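Local coordinates for poly-beta-hydroxybuterate polymerase (Cupriavidus necator, PDB 5T6O), which probably acts as an acyltransferase that builds polyhydroxybutyrate from hydroxybutyryl-CoA, this chain being its catalytic domain of alpha/beta hydrolase fold, at residues R300-A305 / R321-N326; N314-N319 / W347-T352. The protein carries 1 engineered substitution. One frame throughout, in Å; residues are numbered along the deposited sequence.

Contact 1 of 2, residues R300-A305 / R321-N326; sequences RFVLGA and RSHWTN
L303 and W324 form a hydrogen-bonded pair between the antiparallel strands 299-304 and 322-325, and their side chains run side by side in the same direction. With its CG anti to the backbone N (chi1 -176°), L303 brings that branching carbon to 3.9 Å from W324 CE3. The carbonyl of the same leucine does two things: L303 O takes a short 2.7 Å bond from W324 N, and it also lies in the plane of the indole at its edge, 3.5 Å from CE3. The return bond, L303 N to W324 O, is longer at 3.2 Å. Further along that edge A305 CA approaches W324 CZ3 to 3.9 Å, and A305 N binds S322 O, the donor tilted out of the carbonyl plane.

On the other face of the sheet, G304 has no side chain, and its CA comes within 4.2 Å of H323 CA. H323 CB rests 3.2 Å from L303 O, and the imidazole crosses V302 obliquely, its ND1 bonded to G345 O. R300 is extended as far as NE; the turn about the next bond (chi4 79°) places CZ, and NH2 lies 3.5 Å from T325 CG2. That NH2 pairs with D350, and NH1 with D327. Beyond T325 the strands are joined through water: one molecule links F301 O to N326 N, a second links F301 N to N326 O, each donating to the carbonyl and accepting from the amide.

This pair continues the central sheet toward one of its margins. Strand 272-277 bonds the far side of 299-304, strand 341-344 flanks 322-325, and helix 333-339 packs W336 and L337 against L303 and W324. F301 completes that layer, meeting W336 and Y289 edge-to-face.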
loop_
_atom_site.group_PDB
_atom_site.type_symbol
_atom_site.label_atom_id
_atom_site.label_comp_id
_atom_site.label_asym_id
_atom_site.label_seq_id
_atom_site.Cartn_x
_atom_site.Cartn_y
_atom_site.Cartn_z
ATOM N N ARG A 300 21.893 6.383 -16.273
ATOM C CA ARG A 300 21.024 5.388 -16.889
ATOM C C ARG A 300 20.370 4.606 -15.767
ATOM O O ARG A 300 21.055 4.195 -14.822
ATOM C CB ARG A 300 21.814 4.450 -17.807
ATOM C CG ARG A 300 20.971 3.345 -18.453
ATOM C CD ARG A 300 21.698 2.755 -19.662
ATOM N NE ARG A 300 20.899 1.754 -20.377
ATOM C CZ ARG A 300 19.925 2.042 -21.231
ATOM N NH1 ARG A 300 19.607 3.307 -21.485
ATOM N NH2 ARG A 300 19.264 1.065 -21.839
ATOM N N PHE A 301 19.050 4.434 -15.832
ATOM C CA PHE A 301 18.357 3.602 -14.853
ATOM C C PHE A 301 17.737 2.406 -15.560
ATOM O O PHE A 301 17.078 2.565 -16.594
ATOM C CB PHE A 301 17.270 4.360 -14.092
ATOM C CG PHE A 301 16.668 3.543 -12.980
ATOM C CD1 PHE A 301 17.257 3.532 -11.723
ATOM C CD2 PHE A 301 15.545 2.758 -13.203
ATOM C CE1 PHE A 301 16.723 2.760 -10.707
ATOM C CE2 PHE A 301 15.001 1.985 -12.192
ATOM C CZ PHE A 301 15.597 1.986 -10.941
ATOM N N VAL A 302 17.935 1.217 -14.995
ATOM C CA VAL A 302 17.425 -0.018 -15.579
ATOM C C VAL A 302 16.780 -0.834 -14.470
ATOM O O VAL A 302 17.350 -0.976 -13.384
ATOM C CB VAL A 302 18.532 -0.812 -16.297
ATOM C CG1 VAL A 302 18.008 -2.167 -16.755
ATOM C CG2 VAL A 302 19.069 -0.010 -17.480
ATOM N N LEU A 303 15.577 -1.334 -14.734
ATOM C CA LEU A 303 14.783 -2.095 -13.780
ATOM C C LEU A 303 14.739 -3.550 -14.231
ATOM O O LEU A 303 14.274 -3.835 -15.339
ATOM C CB LEU A 303 13.366 -1.527 -13.708
ATOM C CG LEU A 303 12.378 -2.112 -12.702
ATOM C CD1 LEU A 303 12.920 -1.928 -11.301
ATOM C CD2 LEU A 303 11.024 -1.403 -12.863
ATOM N N GLY A 304 15.221 -4.458 -13.387
ATOM C CA GLY A 304 15.103 -5.878 -13.658
ATOM C C GLY A 304 13.858 -6.446 -13.004
ATOM O O GLY A 304 13.403 -5.960 -11.982
ATOM N N ALA A 305 13.298 -7.487 -13.613
ATOM C CA ALA A 305 12.177 -8.162 -12.980
ATOM C C ALA A 305 12.658 -8.991 -11.786
ATOM O O ALA A 305 13.841 -9.322 -11.669
ATOM C CB ALA A 305 11.450 -9.063 -13.983
ATOM N N ARG A 321 13.275 -14.185 -17.434
ATOM C CA ARG A 321 12.765 -12.929 -16.886
ATOM C C ARG A 321 12.759 -11.816 -17.928
ATOM O O ARG A 321 12.652 -12.090 -19.128
ATOM C CB ARG A 321 13.557 -12.512 -15.643
ATOM C CG ARG A 321 13.770 -13.671 -14.637
ATOM C CD ARG A 321 14.175 -13.195 -13.259
ATOM N NE ARG A 321 14.288 -14.323 -12.336
ATOM C CZ ARG A 321 13.257 -14.917 -11.747
ATOM N NH1 ARG A 321 12.018 -14.494 -11.967
ATOM N NH2 ARG A 321 13.468 -15.946 -10.938
ATOM N N SER A 322 12.861 -10.568 -17.477
ATOM C CA SER A 322 12.777 -9.409 -18.355
ATOM C C SER A 322 13.384 -8.215 -17.622
ATOM O O SER A 322 13.800 -8.324 -16.464
ATOM C CB SER A 322 11.324 -9.151 -18.766
ATOM O OG SER A 322 10.507 -8.903 -17.631
ATOM N N HIS A 323 13.426 -7.070 -18.307
ATOM C CA HIS A 323 13.903 -5.829 -17.704
ATOM C C HIS A 323 13.325 -4.657 -18.487
ATOM O O HIS A 323 12.934 -4.798 -19.649
ATOM C CB HIS A 323 15.439 -5.769 -17.674
ATOM C CG HIS A 323 16.066 -5.747 -19.037
ATOM N ND1 HIS A 323 16.215 -6.881 -19.810
ATOM C CD2 HIS A 323 16.580 -4.725 -19.763
ATOM C CE1 HIS A 323 16.802 -6.558 -20.952
ATOM N NE2 HIS A 323 17.028 -5.254 -20.950
ATOM N N TRP A 324 13.258 -3.497 -17.834
ATOM C CA TRP A 324 12.687 -2.291 -18.438
ATOM C C TRP A 324 13.760 -1.228 -18.651
ATOM O O TRP A 324 14.647 -1.056 -17.809
ATOM C CB TRP A 324 11.594 -1.676 -17.556
ATOM C CG TRP A 324 10.316 -2.451 -17.441
ATOM C CD1 TRP A 324 9.142 -2.218 -18.118
ATOM C CD2 TRP A 324 10.068 -3.556 -16.569
ATOM N NE1 TRP A 324 8.184 -3.123 -17.719
ATOM C CE2 TRP A 324 8.728 -3.958 -16.775
ATOM C CE3 TRP A 324 10.852 -4.254 -15.638
ATOM C CZ2 TRP A 324 8.158 -5.030 -16.089
ATOM C CZ3 TRP A 324 10.281 -5.312 -14.948
ATOM C CH2 TRP A 324 8.943 -5.691 -15.181
ATOM N N THR A 325 13.647 -0.473 -19.752
ATOM C CA THR A 325 14.507 0.676 -19.985
ATOM C C THR A 325 13.655 1.895 -20.313
ATOM O O THR A 325 12.545 1.782 -20.849
ATOM C CB THR A 325 15.515 0.446 -21.136
ATOM O OG1 THR A 325 14.811 0.245 -22.370
ATOM C CG2 THR A 325 16.434 -0.759 -20.846
ATOM N N ASN A 326 14.195 3.066 -19.983
ATOM C CA ASN A 326 13.592 4.343 -20.363
ATOM C C ASN A 326 14.676 5.400 -20.232
ATOM O O ASN A 326 15.231 5.577 -19.145
ATOM C CB ASN A 326 12.379 4.667 -19.477
ATOM C CG ASN A 326 11.660 5.960 -19.887
ATOM O OD1 ASN A 326 12.075 6.665 -20.811
ATOM N ND2 ASN A 326 10.557 6.260 -19.199
HETATM O O HOH W 1 17.051 2.824 -19.223
HETATM O O HOH W 2 17.855 5.510 -18.340
#

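Contact 2 of 2, residues N314-N319 / W347-T352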
loop_
_atom_site.group_PDB
_atom_site.type_symbol
_atom_site.label_atom_id
_atom_site.label_comp_id
_atom_site.label_asym_id
_atom_site.label_seq_id
_atom_site.Cartn_x
_atom_site.Cartn_y
_atom_site.Cartn_z
ATOM N N ASN A 314 20.789 -12.744 -12.742
ATOM C CA ASN A 314 19.983 -13.308 -13.826
ATOM C C ASN A 314 20.869 -13.422 -15.057
ATOM O O ASN A 314 20.851 -12.542 -15.928
ATOM C CB ASN A 314 18.746 -12.446 -14.109
ATOM C CG ASN A 314 17.854 -13.053 -15.166
ATOM O OD1 ASN A 314 17.850 -14.277 -15.355
ATOM N ND2 ASN A 314 17.107 -12.207 -15.882
ATOM N N PRO A 315 21.673 -14.479 -15.156
ATOM C CA PRO A 315 22.638 -14.584 -16.264
ATOM C C PRO A 315 21.918 -14.733 -17.589
ATOM O O PRO A 315 20.902 -15.442 -17.673
ATOM C CB PRO A 315 23.449 -15.849 -15.928
ATOM C CG PRO A 315 23.110 -16.200 -14.524
ATOM C CD PRO A 315 21.757 -15.612 -14.221
ATOM N N PRO A 316 22.423 -14.095 -18.652
ATOM C CA PRO A 316 21.662 -14.054 -19.912
ATOM C C PRO A 316 21.555 -15.380 -20.630
ATOM O O PRO A 316 20.608 -15.544 -21.412
ATOM C CB PRO A 316 22.426 -13.029 -20.763
ATOM C CG PRO A 316 23.805 -12.961 -20.149
ATOM C CD PRO A 316 23.606 -13.216 -18.680
ATOM N N ALA A 317 22.467 -16.331 -20.400
ATOM C CA ALA A 317 22.450 -17.567 -21.184
ATOM C C ALA A 317 21.105 -18.273 -21.077
ATOM O O ALA A 317 20.588 -18.791 -22.073
ATOM C CB ALA A 317 23.580 -18.503 -20.743
ATOM N N LYS A 318 20.507 -18.273 -19.881
ATOM C CA LYS A 318 19.243 -18.965 -19.660
ATOM C C LYS A 318 18.058 -18.261 -20.316
ATOM O O LYS A 318 17.018 -18.896 -20.522
ATOM C CB LYS A 318 18.995 -19.119 -18.157
ATOM N N ASN A 319 18.185 -16.971 -20.641
ATOM C CA ASN A 319 17.119 -16.207 -21.300
ATOM C C ASN A 319 15.832 -16.208 -20.471
ATOM O O ASN A 319 14.749 -16.520 -20.966
ATOM C CB ASN A 319 16.858 -16.735 -22.715
ATOM N N TRP A 347 19.096 -8.169 -17.999
ATOM C CA TRP A 347 19.649 -6.830 -18.154
ATOM C C TRP A 347 21.169 -6.832 -18.258
ATOM O O TRP A 347 21.746 -5.782 -18.556
ATOM C CB TRP A 347 19.214 -5.942 -16.979
ATOM C CG TRP A 347 19.695 -6.460 -15.638
ATOM C CD1 TRP A 347 19.054 -7.353 -14.817
ATOM C CD2 TRP A 347 20.939 -6.144 -14.988
ATOM N NE1 TRP A 347 19.820 -7.603 -13.698
ATOM C CE2 TRP A 347 20.980 -6.875 -13.780
ATOM C CE3 TRP A 347 22.020 -5.313 -15.309
ATOM C CZ2 TRP A 347 22.060 -6.791 -12.885
ATOM C CZ3 TRP A 347 23.084 -5.237 -14.433
ATOM C CH2 TRP A 347 23.099 -5.974 -13.231
ATOM N N TRP A 348 21.838 -7.970 -18.030
ATOM C CA TRP A 348 23.301 -7.955 -18.039
ATOM C C TRP A 348 23.866 -7.471 -19.370
ATOM O O TRP A 348 24.811 -6.662 -19.337
ATOM C CB TRP A 348 23.884 -9.337 -17.691
ATOM C CG TRP A 348 23.702 -9.761 -16.259
ATOM C CD1 TRP A 348 22.930 -9.158 -15.304
ATOM C CD2 TRP A 348 24.341 -10.868 -15.622
ATOM N NE1 TRP A 348 23.026 -9.851 -14.112
ATOM C CE2 TRP A 348 23.886 -10.907 -14.286
ATOM C CE3 TRP A 348 25.239 -11.845 -16.062
ATOM C CZ2 TRP A 348 24.312 -11.872 -13.383
ATOM C CZ3 TRP A 348 25.663 -12.814 -15.160
ATOM C CH2 TRP A 348 25.202 -12.813 -13.831
ATOM N N PRO A 349 23.367 -7.899 -20.543
ATOM C CA PRO A 349 23.916 -7.353 -21.796
ATOM C C PRO A 349 23.754 -5.850 -21.930
ATOM O O PRO A 349 24.622 -5.197 -22.523
ATOM C CB PRO A 349 23.125 -8.103 -22.880
ATOM C CG PRO A 349 22.765 -9.399 -22.237
ATOM C CD PRO A 349 22.451 -9.024 -20.810
ATOM N N ASP A 350 22.667 -5.283 -21.404
ATOM C CA ASP A 350 22.502 -3.834 -21.428
ATOM C C ASP A 350 23.619 -3.159 -20.652
ATOM O O ASP A 350 24.246 -2.201 -21.126
ATOM C CB ASP A 350 21.147 -3.454 -20.831
ATOM C CG ASP A 350 20.876 -1.960 -20.905
ATOM O OD1 ASP A 350 21.345 -1.213 -20.017
ATOM O OD2 ASP A 350 20.184 -1.530 -21.852
ATOM N N TRP A 351 23.895 -3.671 -19.455
ATOM C CA TRP A 351 24.940 -3.094 -18.622
ATOM C C TRP A 351 26.332 -3.304 -19.224
ATOM O O TRP A 351 27.143 -2.369 -19.254
ATOM C CB TRP A 351 24.867 -3.678 -17.214
ATOM C CG TRP A 351 26.042 -3.247 -16.397
ATOM C CD1 TRP A 351 26.409 -1.973 -16.126
ATOM C CD2 TRP A 351 27.014 -4.095 -15.767
ATOM N NE1 TRP A 351 27.562 -1.960 -15.363
ATOM C CE2 TRP A 351 27.941 -3.254 -15.116
ATOM C CE3 TRP A 351 27.186 -5.483 -15.684
ATOM C CZ2 TRP A 351 29.040 -3.751 -14.412
ATOM C CZ3 TRP A 351 28.268 -5.975 -14.961
ATOM C CH2 TRP A 351 29.178 -5.115 -14.337
ATOM N N THR A 352 26.653 -4.523 -19.683
ATOM C CA THR A 352 28.023 -4.732 -20.154
ATOM C C THR A 352 28.305 -3.912 -21.405
ATOM O O THR A 352 29.443 -3.462 -21.600
ATOM C CB THR A 352 28.322 -6.213 -20.425
ATOM O OG1 THR A 352 27.479 -6.701 -21.473
ATOM C CG2 THR A 352 28.098 -7.056 -19.162
HETATM O O HOH W 3 16.609 -9.405 -16.139
#
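P315 makes a CH-pi contact with W348 and P316 packs beside it, together fixing a loop of the alpha/beta hydrolase fold to the first turn of helix 348-358. P315 CA sits over the six-membered ring, 3.8 Å from its centroid and only 16° off the normal. A proline CA next to two peptide groups is somewhat polarised, which would favour this approach to the pi cloud. The P315 ring lies alongside the indole, pointing the same way, with CB 3.8 Å from W348 CZ3. P316 instead crosses W348 at about a right angle and presses its CD to 3.4 Å from CE3, a tight approach oblique to the ring. Its CB then reaches P349 CG at 3.9 Å, so the two prolines of the loop touch two successive residues of the helix start.

In W348 the first torsion sets CG anti to the carbonyl carbon (chi1 -70°), and the bond from NE1 to V312 O, just before the loop, limits the rotation of the indole. N314 O lies over the same face as P315 CA, 3.8 Å from W348 CE2, and is hydrogen-bonded to S346 OG, which is also hydrogen-bonded to W348 N, tying the loop backbone to the helix start. W347 turns its ring differently. W348 CD1 stands above the centre of that ring, whereas W347 CD2 lies in the plane of W348, at its edge. W347 also stacks on Y275, and H64 of helix 61-67 meets W348.

Polar linkage between the segments runs through one water, which accepts from N314 ND2 at 2.9 Å and, weakly, from W347 N at 3.3 Å.

The segments of contacts 1 and 2 alternate along the chain, and the contact centres are 11 Å apart. They meet directly. R300 NH2 and D350 OD2 form a 2.8 Å salt bridge, joining strand 299-304 to helix 348-358, and V302 CG2 packs 3.6 Å from D350 OD1. Nearer the loop, R321 CB lies 3.6 Å from N314 ND2. Helix 308-312 follows the first strand of contact 1 and precedes the loop of contact 2. In alpha/beta hydrolases the loop after the last strand of the canonical core carries the catalytic histidine; the connection between 299-304 and 322-325 probably occupies that place, and its first part runs between the first segments of the two contacts.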